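Local coordinates for PHD finger protein 3 (Homo sapiens, PDB 6IC9) that reads the phosphorylated C-terminal domain of RNA polymerase II through its SPOC domain and regulates neuronal gene expression, at residues Lys66-Ala69 with Glu74-Val77; His130-Phe135 with Leu149-Arg154. All coordinates share one frame; numbering follows the deposited sequence. Where two conformers were deposited one is given.

Overall arrangement
Both contacts lie in the SPOC domain, on the same side of its centre, with their own centres about 8 Å apart. From the N terminus, helix 57-70 ends in a short turn and the chain enters strand 73-82. Interaction 1 closes that turn, packing the last part of the helix on the start of the strand. The chain runs on through helix 85-101 and strands 104-107 and 114-122 into a long loop. Interaction 2 closes this loop by setting residues 130-135 on strand 147-155. The two contacts follow in series and neither encloses the other. Strands 73-82 and 147-155 pair antiparallel. Ile75 packs on Leu151 and Val77 on Leu132, which joins helix, loop and sheet in one apolar layer.

Interaction 1. Residues Lys66-Ala69 with Glu74-Val77; sequences KIKA and EICV
Lys68 NZ hydrogen-bonds to the backbone oxygen of Pro131 in the loop beyond, and on the way there the aliphatic chain of Lys68 crosses Ile75. The lysine is extended past CG, and this carries the ammonium past the isoleucine to that loop. The two side chains cross at about a right angle. Lys68 CG sits 3.7 Å from Ile75 CD1, and Lys68 CE is 4.2 Å from the same methyl. Ile67 completes the contact from the neighbouring helix position. Its CG2 branch, anti to the backbone N, meets Ile75 CD1 at 4.1 Å. One methyl, CD1 of Ile75, thus takes both helix residues. It gets there because CG1 is anti to the carbonyl carbon and CD1 continues the chain in an extended form (chi2 166°). No hydrogen bond joins the two segments. Their CA atoms come no closer than 8.2 Å, between Lys68 and Glu74. Ile67 also packs on an apolar side chain of the bound phosphopeptide, which places this helix end at the peptide site. The contact fastens the end of helix 57-70 over the first residues of strand 73-82, and Ile75 packs in turn on Leu151 and Ile153 of the adjacent strand 147-155.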
loop_
_atom_site.group_PDB
_atom_site.type_symbol
_atom_site.label_atom_id
_atom_site.label_comp_id
_atom_site.label_asym_id
_atom_site.label_seq_id
_atom_site.Cartn_x
_atom_site.Cartn_y
_atom_site.Cartn_z
ATOM N N LYS A 66 13.384 -10.902 -2.752
ATOM C CA LYS A 66 14.075 -10.951 -4.045
ATOM C C LYS A 66 14.311 -9.564 -4.604
ATOM O O LYS A 66 15.360 -9.295 -5.204
ATOM C CB LYS A 66 13.276 -11.778 -5.060
ATOM C CG LYS A 66 12.996 -13.187 -4.624
ATOM C CD LYS A 66 12.107 -13.956 -5.622
ATOM C CE LYS A 66 11.679 -15.297 -4.977
ATOM N NZ LYS A 66 10.782 -16.151 -5.827
ATOM N N ILE A 67 13.333 -8.670 -4.443
ATOM C CA ILE A 67 13.475 -7.312 -4.928
ATOM C C ILE A 67 14.686 -6.663 -4.280
ATOM O O ILE A 67 15.539 -6.090 -4.964
ATOM C CB ILE A 67 12.194 -6.506 -4.637
ATOM C CG1 ILE A 67 11.041 -7.009 -5.525
ATOM C CG2 ILE A 67 12.442 -5.057 -4.886
ATOM C CD1 ILE A 67 11.255 -6.604 -6.968
ATOM N N LYS A 68 14.761 -6.719 -2.954
ATOM C CA LYS A 68 15.924 -6.159 -2.265
ATOM C C LYS A 68 17.236 -6.826 -2.731
ATOM O O LYS A 68 18.214 -6.135 -3.000
ATOM C CB LYS A 68 15.741 -6.301 -0.763
ATOM C CG LYS A 68 14.694 -5.417 -0.132
ATOM C CD LYS A 68 14.527 -5.887 1.301
ATOM C CE LYS A 68 13.711 -4.945 2.175
ATOM N NZ LYS A 68 13.541 -5.641 3.517
ATOM N N ALA A 69 17.267 -8.156 -2.851
ATOM C CA ALA A 69 18.475 -8.839 -3.337
ATOM C C ALA A 69 18.896 -8.342 -4.715
ATOM O O ALA A 69 20.098 -8.264 -5.016
ATOM C CB ALA A 69 18.243 -10.349 -3.409
ATOM N N GLU A 74 13.407 0.445 -5.859
ATOM C CA GLU A 74 13.279 1.221 -4.635
ATOM C C GLU A 74 11.945 0.861 -4.002
ATOM O O GLU A 74 10.917 0.821 -4.696
ATOM C CB GLU A 74 13.314 2.722 -4.918
ATOM C CG GLU A 74 14.582 3.240 -5.592
ATOM C CD GLU A 74 15.740 3.435 -4.617
ATOM O OE1 GLU A 74 16.696 4.165 -4.969
ATOM O OE2 GLU A 74 15.701 2.858 -3.505
ATOM N N ILE A 75 11.972 0.601 -2.706
ATOM C CA ILE A 75 10.790 0.237 -1.946
ATOM C C ILE A 75 10.431 1.426 -1.077
ATOM O O ILE A 75 11.285 1.950 -0.355
ATOM C CB ILE A 75 11.014 -1.012 -1.085
ATOM C CG1 ILE A 75 11.281 -2.240 -1.959
ATOM C CG2 ILE A 75 9.750 -1.256 -0.250
ATOM C CD1 ILE A 75 11.807 -3.332 -1.168
ATOM N N CYS A 76 9.188 1.872 -1.153
ATOM C CA CYS A 76 8.764 2.809 -0.127
ATOM C C CYS A 76 7.389 2.436 0.414
ATOM O O CYS A 76 6.651 1.624 -0.143
ATOM C CB CYS A 76 8.842 4.244 -0.603
ATOM S SG CYS A 76 7.529 4.821 -1.623
ATOM N N VAL A 77 7.105 2.973 1.578
ATOM C CA VAL A 77 5.928 2.590 2.335
ATOM C C VAL A 77 5.231 3.899 2.649
ATOM O O VAL A 77 5.894 4.852 3.080
ATOM C CB VAL A 77 6.286 1.830 3.635
ATOM C CG1 VAL A 77 4.963 1.532 4.356
ATOM C CG2 VAL A 77 7.059 0.487 3.331
#

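Interaction 2. Residues His130-Phe135 with Leu149-Arg154; sequences HPLVPF and LGLIIR
Leu132 closes a short 3-10 turn and stands over Leu151 of the strand, with their CA atoms 9.1 Å apart. Side chains alone bridge that gap. The turn is held by a hydrogen bond of 3.0 Å from Val133 N to His130 O. Just after it, a cis peptide bond before Pro134 bends the chain. Leu132 points toward the strand and divides its two methyls between two residues. Its CD2 meets Leu151 CD1 at 4.1 Å, and the two side chains meet at an oblique angle. Its CD1 approaches Leu149 CD2 more loosely, at 4.4 Å. Leu149 and Leu151 alternate with Gly150, so both leucines turn to the same face of the strand. Leu151 has CG anti to the backbone N (chi1 169°), and this brings CD1 up to the loop residue. Trp61 of helix 57-70 touches Pro131, Leu132 and Leu151, while Val77 of strand 73-82 packs on Leu132 and Ile120 of strand 114-122 touches Leu149 and Leu151. The loop therefore covers an apolar face of the SPOC sheet, with helix 57-70 alongside. All three leucines, Leu132, Leu149 and Leu151, are buried, and no hydrogen bond or salt bridge crosses between the segments. Attachment of the loop to this strand thus rests on methyl contacts and on keeping leucine side chains from water, without the directional control that a polar bond would add.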
loop_
_atom_site.group_PDB
_atom_site.type_symbol
_atom_site.label_atom_id
_atom_site.label_comp_id
_atom_site.label_asym_id
_atom_site.label_seq_id
_atom_site.Cartn_x
_atom_site.Cartn_y
_atom_site.Cartn_z
ATOM N N HIS A 130 7.924 -7.776 9.782
ATOM C CA HIS A 130 9.369 -7.618 9.945
ATOM C C HIS A 130 10.094 -7.126 8.691
ATOM O O HIS A 130 11.009 -6.297 8.832
ATOM C CB HIS A 130 9.982 -8.929 10.505
ATOM C CG HIS A 130 10.277 -9.996 9.484
ATOM N ND1 HIS A 130 11.265 -9.877 8.523
ATOM C CD2 HIS A 130 9.727 -11.223 9.298
ATOM C CE1 HIS A 130 11.294 -10.970 7.778
ATOM N NE2 HIS A 130 10.372 -11.803 8.230
ATOM N N PRO A 131 9.751 -7.536 7.468
ATOM C CA PRO A 131 10.496 -7.014 6.307
ATOM C C PRO A 131 10.359 -5.507 6.100
ATOM O O PRO A 131 11.151 -4.932 5.340
ATOM C CB PRO A 131 9.891 -7.783 5.129
ATOM C CG PRO A 131 9.252 -8.939 5.749
ATOM C CD PRO A 131 8.723 -8.486 7.039
ATOM N N LEU A 132 9.391 -4.851 6.736
ATOM C CA LEU A 132 9.309 -3.389 6.665
ATOM C C LEU A 132 10.167 -2.680 7.705
ATOM O O LEU A 132 10.502 -1.506 7.505
ATOM C CB LEU A 132 7.866 -2.935 6.852
ATOM C CG LEU A 132 6.887 -3.485 5.828
ATOM C CD1 LEU A 132 5.457 -3.135 6.218
ATOM C CD2 LEU A 132 7.223 -2.957 4.435
ATOM N N VAL A 133 10.492 -3.348 8.815
ATOM C CA VAL A 133 11.337 -2.805 9.877
ATOM C C VAL A 133 12.792 -2.957 9.435
ATOM O O VAL A 133 13.152 -3.963 8.804
ATOM C CB VAL A 133 11.069 -3.516 11.215
ATOM C CG1 VAL A 133 11.754 -2.804 12.386
ATOM C CG2 VAL A 133 9.604 -3.587 11.479
ATOM N N PRO A 134 13.658 -1.978 9.703
ATOM C CA PRO A 134 13.326 -0.709 10.351
ATOM C C PRO A 134 12.765 0.277 9.328
ATOM O O PRO A 134 13.083 0.166 8.152
ATOM C CB PRO A 134 14.673 -0.256 10.911
ATOM C CG PRO A 134 15.674 -0.768 9.851
ATOM C CD PRO A 134 15.083 -2.057 9.315
ATOM N N PHE A 135 11.922 1.207 9.764
ATOM C CA PHE A 135 11.436 2.244 8.862
ATOM C C PHE A 135 12.555 3.246 8.635
ATOM O O PHE A 135 13.215 3.677 9.583
ATOM C CB PHE A 135 10.223 2.955 9.460
ATOM C CG PHE A 135 8.974 2.160 9.427
ATOM C CD1 PHE A 135 8.653 1.391 8.319
ATOM C CD2 PHE A 135 8.094 2.206 10.490
ATOM C CE1 PHE A 135 7.472 0.686 8.262
ATOM C CE2 PHE A 135 6.909 1.505 10.443
ATOM C CZ PHE A 135 6.592 0.747 9.317
ATOM N N LEU A 149 -1.705 0.660 4.808
ATOM C CA LEU A 149 -0.419 1.062 4.277
ATOM C C LEU A 149 -0.350 0.731 2.796
ATOM O O LEU A 149 -0.958 -0.233 2.344
ATOM C CB LEU A 149 0.660 0.249 5.038
ATOM C CG LEU A 149 1.367 0.817 6.281
ATOM C CD1 LEU A 149 0.504 1.580 7.251
ATOM C CD2 LEU A 149 2.236 -0.292 6.983
ATOM N N GLY A 150 0.444 1.488 2.055
ATOM C CA GLY A 150 0.795 1.148 0.690
ATOM C C GLY A 150 2.273 0.780 0.643
ATOM O O GLY A 150 3.126 1.564 1.050
ATOM N N LEU A 151 2.553 -0.397 0.110
ATOM C CA LEU A 151 3.926 -0.859 -0.157
ATOM C C LEU A 151 4.153 -0.677 -1.635
ATOM O O LEU A 151 3.499 -1.339 -2.437
ATOM C CB LEU A 151 4.047 -2.332 0.254
ATOM C CG LEU A 151 5.314 -3.040 -0.187
ATOM C CD1 LEU A 151 6.449 -2.331 0.457
ATOM C CD2 LEU A 151 5.208 -4.519 0.309
ATOM N N ILE A 152 5.066 0.228 -2.012
ATOM C CA ILE A 152 5.225 0.633 -3.399
ATOM C C ILE A 152 6.620 0.230 -3.888
ATOM O O ILE A 152 7.638 0.657 -3.317
ATOM C CB ILE A 152 5.003 2.153 -3.564
ATOM C CG1 ILE A 152 3.684 2.536 -2.851
ATOM C CG2 ILE A 152 4.944 2.537 -5.033
ATOM C CD1 ILE A 152 3.480 4.050 -2.795
ATOM N N ILE A 153 6.656 -0.597 -4.924
ATOM C CA ILE A 153 7.893 -1.001 -5.600
ATOM C C ILE A 153 8.068 -0.127 -6.834
ATOM O O ILE A 153 7.264 -0.208 -7.768
ATOM C CB ILE A 153 7.842 -2.480 -6.021
ATOM C CG1 ILE A 153 7.291 -3.347 -4.885
ATOM C CG2 ILE A 153 9.236 -2.950 -6.537
ATOM C CD1 ILE A 153 8.101 -3.225 -3.595
ATOM N N ARG A 154 9.133 0.680 -6.872
ATOM C CA ARG A 154 9.394 1.559 -8.011
ATOM C C ARG A 154 10.704 1.205 -8.729
ATOM O O ARG A 154 11.636 0.649 -8.149
ATOM C CB ARG A 154 9.427 3.007 -7.535
ATOM C CG ARG A 154 8.301 3.233 -6.476
ATOM C CD ARG A 154 8.567 4.403 -5.523
ATOM N NE ARG A 154 8.307 5.593 -6.284
ATOM C CZ ARG A 154 8.550 6.843 -5.906
ATOM N NH1 ARG A 154 9.087 7.145 -4.727
ATOM N NH2 ARG A 154 8.222 7.795 -6.752
#